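Local coordinates for hemolysin-related protein (Vibrio cholerae serotype O1, PDB 6MLT), which serves as an extracellular biofilm matrix protein that binds metal ions, probably binds carbohydrate and probably helps the biofilm adhere to surfaces, at residues A[104-107]-A[111-114]; A[75-78]-A[83-86]; A[521-526]-A[574-579]; A[114-119]-A[136-141]. All coordinates share one frame; numbering follows the deposited sequence.

Interaction 1 of 4, residues A[104-107]-A[111-114]. With NA (sodium ion), chain D.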
loop_
_atom_site.group_PDB
_atom_site.type_symbol
_atom_site.label_atom_id
_atom_site.label_comp_id
_atom_site.label_asym_id
_atom_site.label_seq_id
_atom_site.Cartn_x
_atom_site.Cartn_y
_atom_site.Cartn_z
ATOM N N ASP A 104 -17.215 9.055 3.407
ATOM C CA ASP A 104 -18.610 8.919 3.817
ATOM C C ASP A 104 -18.609 8.239 5.179
ATOM O O ASP A 104 -18.524 7.014 5.278
ATOM C CB ASP A 104 -19.405 8.125 2.787
ATOM C CG ASP A 104 -20.882 7.994 3.147
ATOM O OD1 ASP A 104 -21.306 8.486 4.219
ATOM O OD2 ASP A 104 -21.623 7.396 2.340
ATOM N N LEU A 105 -18.689 9.044 6.236
ATOM C CA LEU A 105 -18.470 8.536 7.584
ATOM C C LEU A 105 -19.724 7.916 8.187
ATOM O O LEU A 105 -19.617 7.002 9.012
ATOM C CB LEU A 105 -17.966 9.667 8.481
ATOM C CG LEU A 105 -16.607 10.264 8.101
ATOM C CD1 LEU A 105 -16.293 11.478 8.966
ATOM C CD2 LEU A 105 -15.519 9.229 8.227
ATOM N N ASP A 106 -20.907 8.389 7.805
ATOM C CA ASP A 106 -22.153 7.896 8.376
ATOM C C ASP A 106 -22.942 7.013 7.424
ATOM O O ASP A 106 -24.026 6.550 7.789
ATOM C CB ASP A 106 -23.028 9.068 8.843
ATOM C CG ASP A 106 -23.437 10.002 7.713
ATOM O OD1 ASP A 106 -22.986 9.819 6.563
ATOM O OD2 ASP A 106 -24.221 10.933 7.991
ATOM N N GLY A 107 -22.433 6.764 6.221
ATOM C CA GLY A 107 -23.074 5.832 5.311
ATOM C C GLY A 107 -24.331 6.343 4.642
ATOM O O GLY A 107 -25.180 5.538 4.249
ATOM N N ILE A 111 -20.155 12.533 1.010
ATOM C CA ILE A 111 -18.824 12.696 1.585
ATOM C C ILE A 111 -18.871 13.710 2.717
ATOM O O ILE A 111 -19.467 14.785 2.580
ATOM C CB ILE A 111 -17.830 13.145 0.497
ATOM C CG1 ILE A 111 -17.602 12.033 -0.534
ATOM C CG2 ILE A 111 -16.499 13.610 1.121
ATOM C CD1 ILE A 111 -16.840 10.849 -0.009
ATOM N N GLU A 112 -18.205 13.384 3.828
ATOM C CA GLU A 112 -17.900 14.324 4.900
ATOM C C GLU A 112 -16.421 14.698 4.854
ATOM O O GLU A 112 -15.580 13.903 4.432
ATOM C CB GLU A 112 -18.221 13.733 6.280
ATOM C CG GLU A 112 -19.699 13.760 6.656
ATOM C CD GLU A 112 -20.488 12.606 6.068
ATOM O OE1 GLU A 112 -19.961 11.472 6.048
ATOM O OE2 GLU A 112 -21.639 12.833 5.625
ATOM N N ILE A 113 -16.105 15.904 5.323
ATOM C CA ILE A 113 -14.754 16.458 5.250
ATOM C C ILE A 113 -14.297 16.789 6.663
ATOM O O ILE A 113 -14.921 17.612 7.338
ATOM C CB ILE A 113 -14.709 17.706 4.357
ATOM C CG1 ILE A 113 -15.225 17.358 2.959
ATOM C CG2 ILE A 113 -13.297 18.276 4.298
ATOM C CD1 ILE A 113 -15.535 18.563 2.113
ATOM N N VAL A 114 -13.194 16.176 7.097
ATOM C CA VAL A 114 -12.712 16.280 8.472
ATOM C C VAL A 114 -11.490 17.185 8.497
ATOM O O VAL A 114 -10.553 17.001 7.708
ATOM C CB VAL A 114 -12.367 14.899 9.058
ATOM C CG1 VAL A 114 -12.099 15.007 10.557
ATOM C CG2 VAL A 114 -13.472 13.903 8.783
HETATM NA NA NA D . -21.946 10.739 4.699
#
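E112 OE1 is gripped twice. It coordinates the sodium ion at 2.5 Å. It also accepts the backbone N-H of L105, with L105 N and E112 OE1 2.7 Å apart. The N-H comes in nearly along the C-O axis of that oxygen, at an N-H...O angle of 156°, and so helps fix the rotation of the carboxylate. The other oxygen, E112 OE2, binds the same sodium at 2.3 Å, which makes the glutamate a bidentate ligand. Its chain bends at chi2 (82°), which brings both carboxylate oxygens round to the sodium and OE1 to the N-H of L105.

From the loop come two monodentate ligands, D104 OD1 at 2.4 Å and D106 OD1 at 2.3 Å from the sodium. The planes of the D106 and E112 carboxylates are 77° apart, and D106 OD1 and E112 OE2 come within 3.4 Å because both bind the metal. D108 OD1 and the carbonyl of L110 complete the sphere. K133, from strand 132-137 of the same sheet, is salt-bridged to D106 OD2 and hydrogen-bonded to E112 OE2, and probably offsets part of the gathered negative charge; D104 OD2 turns instead to the backbone N of G109.

Beside the ion the contact becomes apolar, with L105 CD1 against V114 CG2 at 3.7 Å. Ligands at alternate positions 104, 106, 108 and 110, closed by a bidentate glutamate at 112, make an EF-hand-like DxDxDG metal loop between two antiparallel strands, consistent with the metal loops of FG-GAP-like beta-propeller repeats.

Interaction 2 of 4, residues A[75-78]-A[83-86]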
loop_
_atom_site.group_PDB
_atom_site.type_symbol
_atom_site.label_atom_id
_atom_site.label_comp_id
_atom_site.label_asym_id
_atom_site.label_seq_id
_atom_site.Cartn_x
_atom_site.Cartn_y
_atom_site.Cartn_z
ATOM N N ALA A 75 -13.700 23.757 -2.253
ATOM C CA ALA A 75 -13.969 22.608 -3.108
ATOM C C ALA A 75 -14.000 23.059 -4.562
ATOM O O ALA A 75 -14.762 23.967 -4.918
ATOM C CB ALA A 75 -15.293 21.941 -2.734
ATOM N N LEU A 76 -13.193 22.409 -5.398
ATOM C CA LEU A 76 -13.039 22.766 -6.806
ATOM C C LEU A 76 -13.556 21.644 -7.698
ATOM O O LEU A 76 -13.198 20.477 -7.507
ATOM C CB LEU A 76 -11.574 23.042 -7.136
ATOM C CG LEU A 76 -10.869 24.030 -6.209
ATOM C CD1 LEU A 76 -9.416 24.226 -6.631
ATOM C CD2 LEU A 76 -11.620 25.354 -6.186
ATOM N N SER A 77 -14.368 22.005 -8.689
ATOM C CA SER A 77 -14.949 21.010 -9.580
ATOM C C SER A 77 -13.867 20.302 -10.384
ATOM O O SER A 77 -13.000 20.944 -10.982
ATOM C CB SER A 77 -15.941 21.676 -10.533
ATOM O OG SER A 77 -16.434 20.731 -11.466
ATOM N N GLY A 78 -13.933 18.970 -10.423
ATOM C CA GLY A 78 -13.006 18.222 -11.255
ATOM C C GLY A 78 -13.125 18.541 -12.731
ATOM O O GLY A 78 -12.165 18.338 -13.482
ATOM N N GLU A 83 -15.526 26.781 -8.350
ATOM C CA GLU A 83 -15.779 26.523 -6.942
ATOM C C GLU A 83 -17.198 25.999 -6.755
ATOM O O GLU A 83 -18.166 26.600 -7.235
ATOM C CB GLU A 83 -15.550 27.789 -6.125
ATOM C CG GLU A 83 -14.081 28.041 -5.868
ATOM C CD GLU A 83 -13.826 29.405 -5.271
ATOM O OE1 GLU A 83 -13.585 30.349 -6.050
ATOM O OE2 GLU A 83 -13.873 29.527 -4.027
ATOM N N LEU A 84 -17.312 24.857 -6.075
ATOM C CA LEU A 84 -18.597 24.190 -5.898
ATOM C C LEU A 84 -19.422 24.766 -4.759
ATOM O O LEU A 84 -20.643 24.577 -4.743
ATOM C CB LEU A 84 -18.381 22.696 -5.629
ATOM C CG LEU A 84 -17.759 21.898 -6.773
ATOM C CD1 LEU A 84 -17.390 20.513 -6.297
ATOM C CD2 LEU A 84 -18.737 21.823 -7.938
ATOM N N TRP A 85 -18.791 25.433 -3.797
ATOM C CA TRP A 85 -19.463 25.857 -2.580
ATOM C C TRP A 85 -19.899 27.313 -2.667
ATOM O O TRP A 85 -19.295 28.127 -3.369
ATOM C CB TRP A 85 -18.546 25.666 -1.374
ATOM C CG TRP A 85 -18.305 24.219 -1.028
ATOM C CD1 TRP A 85 -18.934 23.124 -1.557
ATOM C CD2 TRP A 85 -17.363 23.719 -0.079
ATOM N NE1 TRP A 85 -18.442 21.976 -0.986
ATOM C CE2 TRP A 85 -17.477 22.316 -0.073
ATOM C CE3 TRP A 85 -16.435 24.324 0.774
ATOM C CZ2 TRP A 85 -16.701 21.510 0.752
ATOM C CZ3 TRP A 85 -15.668 23.522 1.589
ATOM C CH2 TRP A 85 -15.804 22.130 1.571
ATOM N N SER A 86 -20.959 27.635 -1.933
ATOM C CA SER A 86 -21.445 29.004 -1.851
ATOM C C SER A 86 -20.738 29.819 -0.780
ATOM O O SER A 86 -20.744 31.055 -0.856
ATOM C CB SER A 86 -22.941 29.011 -1.545
ATOM O OG SER A 86 -23.159 28.455 -0.259
HETATM O O HOH W 1 -15.870 25.714 -3.190
#
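The methyl group of A75 sits over one face of the W85 indole, a CH-pi contact with CB 3.6 Å from the centroid of the five-membered ring and 18° off its normal. Within that ring system CE2 is nearest, since the methyl is displaced toward the rim. W85 CG lies beside its own backbone N (chi1 -70°), which sets the indole against A75. On the backbone, L84 N donates to A75 O at 2.9 Å in a nearly straight bond (170° at the hydrogen), and E83 CA adds a CA-H...O contact to the same carbonyl. A75 O also accepts from a water at 2.7 Å, which in turn takes the N-H of W85, so one oxygen ties down two successive residues of the loop.

Here the chain turns back on the end of strand 71-76 through a single beta bridge, L76 with E83, beside the antiparallel sheet that also holds strand 56-63, in the beta-propeller part of the protein. L76 and E83 run alongside each other from the bridge, and L76 CD2 touches E83 CG at 3.7 Å. L84 CD2 rests against S77 CB, 3.8 Å away.

Further out, the extended chain of E83 carries its carboxylate to R74, in a salt bridge, and to the hydroxyl of Y87. W85 NE1 is anchored on the carbonyl of H128, which helps hold the indole in place. Beyond L84 lie N41 and D56, ligands of a bound calcium ion, and D56 OD1 accepts the backbone N of G78.

Interaction 3 of 4, residues A[521-526]-A[574-579]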
loop_
_atom_site.group_PDB
_atom_site.type_symbol
_atom_site.label_atom_id
_atom_site.label_comp_id
_atom_site.label_asym_id
_atom_site.label_seq_id
_atom_site.Cartn_x
_atom_site.Cartn_y
_atom_site.Cartn_z
ATOM N N TRP A 521 5.160 19.864 3.155
ATOM C CA TRP A 521 5.230 18.437 2.866
ATOM C C TRP A 521 4.153 18.011 1.870
ATOM O O TRP A 521 3.772 16.834 1.846
ATOM C CB TRP A 521 5.133 17.624 4.172
ATOM C CG TRP A 521 4.090 18.145 5.100
ATOM C CD1 TRP A 521 2.782 17.757 5.172
ATOM C CD2 TRP A 521 4.259 19.170 6.086
ATOM N NE1 TRP A 521 2.130 18.477 6.144
ATOM C CE2 TRP A 521 3.009 19.357 6.712
ATOM C CE3 TRP A 521 5.343 19.953 6.493
ATOM C CZ2 TRP A 521 2.813 20.294 7.719
ATOM C CZ3 TRP A 521 5.145 20.885 7.502
ATOM C CH2 TRP A 521 3.891 21.043 8.103
ATOM N N GLU A 522 3.666 18.930 1.039
ATOM C CA GLU A 522 2.670 18.599 0.032
ATOM C C GLU A 522 3.289 17.723 -1.056
ATOM O O GLU A 522 4.511 17.613 -1.171
ATOM C CB GLU A 522 2.084 19.879 -0.573
ATOM C CG GLU A 522 2.992 20.630 -1.569
ATOM C CD GLU A 522 3.939 21.671 -0.941
ATOM O OE1 GLU A 522 4.301 21.563 0.259
ATOM O OE2 GLU A 522 4.340 22.598 -1.687
ATOM N N TYR A 523 2.433 17.090 -1.855
ATOM C CA TYR A 523 2.895 16.348 -3.017
ATOM C C TYR A 523 1.849 16.454 -4.117
ATOM O O TYR A 523 0.686 16.776 -3.849
ATOM C CB TYR A 523 3.181 14.873 -2.681
ATOM C CG TYR A 523 2.072 14.152 -1.937
ATOM C CD1 TYR A 523 0.899 13.792 -2.580
ATOM C CD2 TYR A 523 2.206 13.821 -0.595
ATOM C CE1 TYR A 523 -0.129 13.136 -1.902
ATOM C CE2 TYR A 523 1.181 13.151 0.094
ATOM C CZ TYR A 523 0.021 12.816 -0.577
ATOM O OH TYR A 523 -0.996 12.152 0.072
ATOM N N PRO A 524 2.230 16.203 -5.366
ATOM C CA PRO A 524 1.231 16.136 -6.437
ATOM C C PRO A 524 0.454 14.831 -6.357
ATOM O O PRO A 524 0.926 13.829 -5.813
ATOM C CB PRO A 524 2.068 16.202 -7.724
ATOM C CG PRO A 524 3.485 16.476 -7.284
ATOM C CD PRO A 524 3.588 15.992 -5.876
ATOM N N VAL A 525 -0.751 14.855 -6.919
ATOM C CA VAL A 525 -1.668 13.715 -6.882
ATOM C C VAL A 525 -2.132 13.402 -8.297
ATOM O O VAL A 525 -2.512 14.308 -9.047
ATOM C CB VAL A 525 -2.879 14.003 -5.974
ATOM C CG1 VAL A 525 -4.013 12.990 -6.207
ATOM C CG2 VAL A 525 -2.439 14.009 -4.509
ATOM N N VAL A 526 -2.132 12.120 -8.651
ATOM C CA VAL A 526 -2.776 11.648 -9.872
ATOM C C VAL A 526 -4.077 10.968 -9.482
ATOM O O VAL A 526 -4.100 10.109 -8.588
ATOM C CB VAL A 526 -1.867 10.694 -10.661
ATOM C CG1 VAL A 526 -2.620 10.088 -11.846
ATOM C CG2 VAL A 526 -0.623 11.435 -11.145
ATOM N N ASN A 574 -8.265 10.353 -0.659
ATOM C CA ASN A 574 -9.131 10.965 0.334
ATOM C C ASN A 574 -8.393 11.453 1.573
ATOM O O ASN A 574 -9.009 12.118 2.413
ATOM C CB ASN A 574 -10.213 9.970 0.752
ATOM C CG ASN A 574 -9.654 8.837 1.565
ATOM O OD1 ASN A 574 -8.802 8.083 1.090
ATOM N ND2 ASN A 574 -10.100 8.723 2.802
ATOM N N GLN A 575 -7.104 11.152 1.705
ATOM C CA GLN A 575 -6.336 11.573 2.866
ATOM C C GLN A 575 -4.863 11.580 2.488
ATOM O O GLN A 575 -4.457 11.017 1.471
ATOM C CB GLN A 575 -6.602 10.663 4.077
ATOM C CG GLN A 575 -6.178 9.217 3.893
ATOM C CD GLN A 575 -6.545 8.329 5.068
ATOM O OE1 GLN A 575 -7.518 8.587 5.786
ATOM N NE2 GLN A 575 -5.783 7.264 5.256
ATOM N N TYR A 576 -4.065 12.230 3.329
ATOM C CA TYR A 576 -2.638 12.356 3.052
ATOM C C TYR A 576 -1.937 11.004 3.107
ATOM O O TYR A 576 -1.003 10.748 2.337
ATOM C CB TYR A 576 -2.023 13.331 4.054
ATOM C CG TYR A 576 -0.583 13.662 3.803
ATOM C CD1 TYR A 576 0.423 12.894 4.364
ATOM C CD2 TYR A 576 -0.224 14.755 3.024
ATOM C CE1 TYR A 576 1.750 13.193 4.150
ATOM C CE2 TYR A 576 1.113 15.067 2.802
ATOM C CZ TYR A 576 2.086 14.278 3.371
ATOM O OH TYR A 576 3.410 14.561 3.164
ATOM N N ALA A 577 -2.366 10.134 4.022
ATOM C CA ALA A 577 -1.808 8.787 4.161
ATOM C C ALA A 577 -2.608 7.788 3.323
ATOM O O ALA A 577 -3.141 6.790 3.809
ATOM C CB ALA A 577 -1.784 8.378 5.630
ATOM N N PHE A 578 -2.667 8.071 2.025
ATOM C CA PHE A 578 -3.477 7.284 1.107
ATOM C C PHE A 578 -2.740 6.018 0.682
ATOM O O PHE A 578 -1.571 6.073 0.291
ATOM C CB PHE A 578 -3.835 8.107 -0.129
ATOM C CG PHE A 578 -4.582 7.321 -1.156
ATOM C CD1 PHE A 578 -5.934 7.084 -1.009
ATOM C CD2 PHE A 578 -3.925 6.776 -2.246
ATOM C CE1 PHE A 578 -6.622 6.343 -1.947
ATOM C CE2 PHE A 578 -4.610 6.031 -3.186
ATOM C CZ PHE A 578 -5.950 5.813 -3.037
ATOM N N ASN A 579 -3.439 4.881 0.729
ATOM C CA ASN A 579 -2.882 3.624 0.234
ATOM C C ASN A 579 -3.984 2.646 -0.166
ATOM O O ASN A 579 -3.857 1.437 0.056
ATOM C CB ASN A 579 -1.961 2.989 1.283
ATOM C CG ASN A 579 -2.721 2.373 2.441
ATOM O OD1 ASN A 579 -3.781 2.851 2.830
ATOM N ND2 ASN A 579 -2.179 1.294 2.994
#
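W521, Y523 and Y576 form a buried aromatic cluster, joining the approach to strand 525-527, an edge strand of an antiparallel propeller sheet, to the loop that follows strand 553-559.

Two hydroxyl bonds run in opposite directions across it. Y576 OH donates to W521 O at 2.7 Å, lying in the carbonyl plane with a C=O...O angle of 148°. Y523 OH donates to Y576 O, also at 2.7 Å, but arrives tilted out of that carbonyl plane. Each chain segment therefore gives one tyrosine hydroxyl and receives one on a main-chain carbonyl, so both buried hydroxyls and both carbonyls are engaged across the contact. Y523 OH has a second partner in the indole N-H of W573.

Among the rings, W521 turns its edge toward the face of Y576 in an offset edge-to-face pair, the planes 81° apart. Its five-membered ring is the part involved, with CD1 4.0 Å from Y576 CE2. Y523 meets Y576 obliquely, centroids 4.9 Å apart. The Y576 side chain leaves with CG anti to the backbone N (chi1 -174°), which carries its hydroxyl across to the W521 carbonyl while its own main-chain oxygen stays near Y523. F223 and W222 extend the aromatic surroundings, the first at Y576 and the second edge-to-face with W521. The closest carbon-carbon approach between the tyrosine rings is Y523 CE2 to Y576 CE2, 3.3 Å, with Y523 CE2 above one face of Y576 toward its rim.

Interaction 4 of 4, residues A[114-119]-A[136-141]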
loop_
_atom_site.group_PDB
_atom_site.type_symbol
_atom_site.label_atom_id
_atom_site.label_comp_id
_atom_site.label_asym_id
_atom_site.label_seq_id
_atom_site.Cartn_x
_atom_site.Cartn_y
_atom_site.Cartn_z
ATOM N N VAL A 114 -13.194 16.176 7.097
ATOM C CA VAL A 114 -12.712 16.280 8.472
ATOM C C VAL A 114 -11.490 17.185 8.497
ATOM O O VAL A 114 -10.553 17.001 7.708
ATOM C CB VAL A 114 -12.367 14.899 9.058
ATOM C CG1 VAL A 114 -12.099 15.007 10.557
ATOM C CG2 VAL A 114 -13.472 13.903 8.783
ATOM N N SER A 115 -11.488 18.153 9.409
ATOM C CA SER A 115 -10.362 19.074 9.522
ATOM C C SER A 115 -10.395 19.755 10.882
ATOM O O SER A 115 -11.372 19.654 11.629
ATOM C CB SER A 115 -10.393 20.127 8.411
ATOM O OG SER A 115 -11.345 21.133 8.699
ATOM N N THR A 116 -9.320 20.482 11.179
ATOM C CA THR A 116 -9.290 21.351 12.347
ATOM C C THR A 116 -8.260 22.449 12.106
ATOM O O THR A 116 -7.572 22.475 11.079
ATOM C CB THR A 116 -8.992 20.558 13.626
ATOM O OG1 THR A 116 -9.303 21.360 14.778
ATOM C CG2 THR A 116 -7.530 20.127 13.680
ATOM N N SER A 117 -8.175 23.370 13.065
ATOM C CA SER A 117 -7.156 24.407 13.076
ATOM C C SER A 117 -6.728 24.646 14.515
ATOM O O SER A 117 -7.332 24.133 15.459
ATOM C CB SER A 117 -7.673 25.713 12.462
ATOM O OG SER A 117 -8.373 26.459 13.444
ATOM N N ALA A 118 -5.683 25.458 14.680
ATOM C CA ALA A 118 -5.253 25.844 16.014
ATOM C C ALA A 118 -6.175 26.877 16.637
ATOM O O ALA A 118 -6.011 27.195 17.818
ATOM C CB ALA A 118 -3.825 26.389 15.965
ATOM N N LEU A 119 -7.128 27.408 15.871
ATOM C CA LEU A 119 -8.001 28.480 16.318
ATOM C C LEU A 119 -9.343 27.979 16.839
ATOM O O LEU A 119 -10.130 28.787 17.337
ATOM C CB LEU A 119 -8.253 29.466 15.165
ATOM C CG LEU A 119 -7.008 29.922 14.397
ATOM C CD1 LEU A 119 -7.399 30.863 13.268
ATOM C CD2 LEU A 119 -6.007 30.593 15.319
ATOM N N LEU A 136 -16.361 17.527 17.133
ATOM C CA LEU A 136 -15.829 16.689 18.205
ATOM C C LEU A 136 -14.810 17.508 18.982
ATOM O O LEU A 136 -13.849 18.022 18.398
ATOM C CB LEU A 136 -15.173 15.422 17.656
ATOM C CG LEU A 136 -15.918 14.651 16.566
ATOM C CD1 LEU A 136 -15.048 13.516 16.047
ATOM C CD2 LEU A 136 -17.253 14.124 17.074
ATOM N N LEU A 137 -15.024 17.638 20.288
ATOM C CA LEU A 137 -14.124 18.425 21.120
ATOM C C LEU A 137 -12.751 17.767 21.180
ATOM O O LEU A 137 -12.636 16.574 21.477
ATOM C CB LEU A 137 -14.702 18.559 22.522
ATOM C CG LEU A 137 -13.947 19.462 23.503
ATOM C CD1 LEU A 137 -14.040 20.915 23.074
ATOM C CD2 LEU A 137 -14.489 19.281 24.921
ATOM N N LYS A 138 -11.708 18.551 20.922
ATOM C CA LYS A 138 -10.365 18.007 20.821
ATOM C C LYS A 138 -9.745 17.793 22.199
ATOM O O LYS A 138 -10.125 18.415 23.196
ATOM C CB LYS A 138 -9.472 18.937 19.998
ATOM C CG LYS A 138 -9.835 18.980 18.520
ATOM C CD LYS A 138 -8.864 19.811 17.702
ATOM C CE LYS A 138 -8.931 21.275 18.086
ATOM N NZ LYS A 138 -8.066 22.113 17.194
ATOM N N SER A 139 -8.745 16.911 22.231
ATOM C CA SER A 139 -7.995 16.665 23.456
ATOM C C SER A 139 -7.120 17.859 23.814
ATOM O O SER A 139 -7.120 18.321 24.961
ATOM C CB SER A 139 -7.141 15.406 23.289
ATOM O OG SER A 139 -6.399 15.144 24.462
ATOM N N ALA A 140 -6.353 18.357 22.855
ATOM C CA ALA A 140 -5.414 19.441 23.088
ATOM C C ALA A 140 -5.935 20.724 22.448
ATOM O O ALA A 140 -6.963 20.741 21.764
ATOM C CB ALA A 140 -4.038 19.075 22.538
ATOM N N SER A 141 -5.210 21.810 22.676
ATOM C CA SER A 141 -5.550 23.093 22.089
ATOM C C SER A 141 -4.326 23.669 21.397
ATOM O O SER A 141 -3.183 23.294 21.683
ATOM C CB SER A 141 -6.084 24.067 23.151
ATOM O OG SER A 141 -5.289 24.008 24.318
#
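K138 reaches across to T116, and the two side chains meet tip to tip: NZ donates to OG1 at 2.8 Å. The lysine starts with CG beside its own backbone N (chi1 -69°), runs extended at chi2, then kinks at chi3 (-66°). That bend brings CD and CE alongside the hydroxyl, CE lying 3.3 Å from T116 OG1, and the last torsion is extended again, carrying NZ on to its acceptor. For its part, T116 holds OG1 opposite the backbone N (chi1 -165°), directing the oxygen at the lysine while CG2 takes the remaining place between N and the carbonyl carbon.

The two residues lie near the ends of strands 112-115 and 132-137, which flank strand 122-126 in a four-stranded antiparallel sheet within the FG-GAP-like repeat. The contact thus spans strand 122-126, which lies between them, at one end of the sheet, where T116 and K138 are 9.2 Å apart at their CA atoms.

T116 OG1 is also hydrogen-bonded to the carbonyl of Y122, while K138 NZ has further acceptors in T120 O and S145 OG; S117 O lies 2.8 Å from the same amine. Next to T116, the S117 side chain points away from K138: its OG accepts the backbone N of L119 at 2.9 Å, forming an ST turn.

In the fold
Interactions 1 and 4 share V114 and strand 112-115: the sodium loop lies at the start of that strand and the T116-K138 contact toward its far end, with centres about 17 Å apart. Interaction 2 belongs to the preceding sheet, also about 17 Å from interaction 1 between centres, and the two touch directly where I113 CD1 packs on W85 CZ2 at 3.4 Å. There the side chain of S77 is about 5 Å from a bound calcium ion. Interaction 3, built much later in the chain, lies about 7 Å at nearest atoms from both interaction 1 and interaction 4, away from the annotated metal sites.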